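Local coordinates for pyruvate dehydrogenase complex, dihydrolipoamide acetyltransferase E2 component (Thermus thermophilus, PDB 2EQ9), which forms the peripheral subunit-binding domain, of the E3-binding family, in an E2 chain that probably transfers acetyl groups by way of lipoate, at residues P22-G25 with V30-E33. Sequence-based numbering, arbitrary orientation.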
ATOM      1  N   PRO C  22     -24.332 -18.374 -16.422  1.00 67.32           N
ATOM      2  CA  PRO C  22     -24.561 -18.812 -15.040  1.00 67.22           C
ATOM      3  C   PRO C  22     -23.258 -18.925 -14.244  1.00 67.33           C
ATOM      4  O   PRO C  22     -22.242 -19.407 -14.754  1.00 65.42           O
ATOM      5  CB  PRO C  22     -25.272 -20.154 -15.218  1.00 67.92           C
ATOM      6  CG  PRO C  22     -24.737 -20.655 -16.539  1.00 67.86           C
ATOM      7  CD  PRO C  22     -24.746 -19.410 -17.387  1.00 67.43           C
ATOM      8  N   GLY C  23     -23.298 -18.470 -12.995  1.00 68.84           N
ATOM      9  CA  GLY C  23     -22.122 -18.505 -12.142  1.00 71.06           C
ATOM     10  C   GLY C  23     -21.757 -19.883 -11.623  1.00 72.33           C
ATOM     11  O   GLY C  23     -22.150 -20.897 -12.202  1.00 73.28           O
ATOM     12  N   SER C  24     -21.003 -19.922 -10.526  1.00 73.05           N
ATOM     13  CA  SER C  24     -20.585 -21.192  -9.943  1.00 74.08           C
ATOM     14  C   SER C  24     -20.297 -21.122  -8.443  1.00 74.91           C
ATOM     15  O   SER C  24     -20.396 -22.131  -7.741  1.00 75.51           O
ATOM     16  CB  SER C  24     -19.346 -21.717 -10.674  1.00 73.46           C
ATOM     17  OG  SER C  24     -18.277 -20.791 -10.601  1.00 73.19           O
ATOM     18  N   GLY C  25     -19.944 -19.937  -7.951  1.00 75.27           N
ATOM     19  CA  GLY C  25     -19.645 -19.791  -6.536  1.00 75.90           C
ATOM     20  C   GLY C  25     -20.827 -20.118  -5.639  1.00 76.53           C
ATOM     21  O   GLY C  25     -21.870 -20.568  -6.124  1.00 75.99           O
ATOM     22  N   VAL C  30     -19.394 -15.308 -11.542  1.00 46.72           N
ATOM     23  CA  VAL C  30     -19.003 -15.842 -12.843  1.00 44.13           C
ATOM     24  C   VAL C  30     -17.487 -15.839 -13.032  1.00 44.42           C
ATOM     25  O   VAL C  30     -16.831 -14.804 -12.882  1.00 43.66           O
ATOM     26  CB  VAL C  30     -19.649 -15.031 -13.978  1.00 43.87           C
ATOM     27  CG1 VAL C  30     -19.342 -15.674 -15.318  1.00 40.48           C
ATOM     28  CG2 VAL C  30     -21.156 -14.935 -13.751  1.00 42.28           C
ATOM     29  N   ARG C  31     -16.939 -17.005 -13.363  1.00 43.63           N
ATOM     30  CA  ARG C  31     -15.505 -17.164 -13.584  1.00 44.27           C
ATOM     31  C   ARG C  31     -15.240 -17.450 -15.052  1.00 45.23           C
ATOM     32  O   ARG C  31     -16.155 -17.802 -15.791  1.00 45.16           O
ATOM     33  CB  ARG C  31     -14.965 -18.333 -12.761  1.00 44.00           C
ATOM     34  CG  ARG C  31     -15.177 -18.209 -11.275  1.00 43.68           C
ATOM     35  CD  ARG C  31     -14.280 -17.148 -10.675  1.00 43.70           C
ATOM     36  NE  ARG C  31     -14.369 -17.165  -9.220  1.00 44.23           N
ATOM     37  CZ  ARG C  31     -13.465 -16.632  -8.403  1.00 44.33           C
ATOM     38  NH1 ARG C  31     -13.640 -16.701  -7.088  1.00 42.94           N
ATOM     39  NH2 ARG C  31     -12.386 -16.037  -8.896  1.00 39.08           N
ATOM     40  N   VAL C  32     -13.984 -17.302 -15.464  1.00 46.78           N
ATOM     41  CA  VAL C  32     -13.587 -17.571 -16.846  1.00 48.32           C
ATOM     42  C   VAL C  32     -14.045 -18.967 -17.265  1.00 49.43           C
ATOM     43  O   VAL C  32     -14.439 -19.184 -18.410  1.00 49.98           O
ATOM     44  CB  VAL C  32     -12.049 -17.477 -17.013  1.00 48.35           C
ATOM     45  CG1 VAL C  32     -11.612 -18.139 -18.319  1.00 48.92           C
ATOM     46  CG2 VAL C  32     -11.621 -16.024 -17.009  1.00 47.52           C
ATOM     47  N   GLU C  33     -13.996 -19.908 -16.329  1.00 51.28           N
ATOM     48  CA  GLU C  33     -14.411 -21.278 -16.612  1.00 52.45           C
ATOM     49  C   GLU C  33     -15.884 -21.304 -17.003  1.00 51.95           C
ATOM     50  O   GLU C  33     -16.253 -21.918 -18.004  1.00 52.08           O
ATOM     51  CB  GLU C  33     -14.185 -22.173 -15.388  1.00 53.57           C
ATOM     52  CG  GLU C  33     -12.782 -22.082 -14.800  1.00 56.21           C
ATOM     53  CD  GLU C  33     -12.618 -20.891 -13.874  1.00 56.66           C
ATOM     54  OE1 GLU C  33     -13.107 -20.962 -12.726  1.00 55.33           O
ATOM     55  OE2 GLU C  33     -12.009 -19.884 -14.299  1.00 58.15           O
TER
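V30 lays its CG2 methyl against the main chain of G23, with 4.0 Å between V30 CG2 and G23 CA. This valine gives up the most surface to the contact, and its orientation explains the touch: with CG1 anti to the backbone N (chi1 -175°), CG2 is left beside that nitrogen, on the flank where the loop passes. G23 CA and V30 CA lie 4.2 Å apart, the point where the two segments come nearest in register, and the methyl meets bare main chain there. V30 is buried, and it also packs on A3, I18, V21 and V35, so G23 lies against the flank of an apolar cluster formed by V30 with these residues.

One residue further along each segment the character changes. The S24 hydroxyl approaches the aliphatic part of R31, OG lying 4.1 Å from R31 CG, a loose van der Waals contact. The polar partner of S24 OG is D34 in the first turn of helix 32-39, whose OD2 also accepts a hydrogen bond from the backbone N of R31, the N-cap residue. A side chain three residues on that receives the N-cap N-H is the reciprocal half of a capping box. The R31 chain bends at chi2 (-72°) and sends its guanidinium to a neighbouring protein chain, where NH2 bonds to the backbone.

No hydrogen bond joins the two segments directly. The 132 Å² they bury is held by weak dispersion contacts, while the polar link between loop and helix start runs through the carboxylate of D34, which bonds the S24 hydroxyl and R31 N.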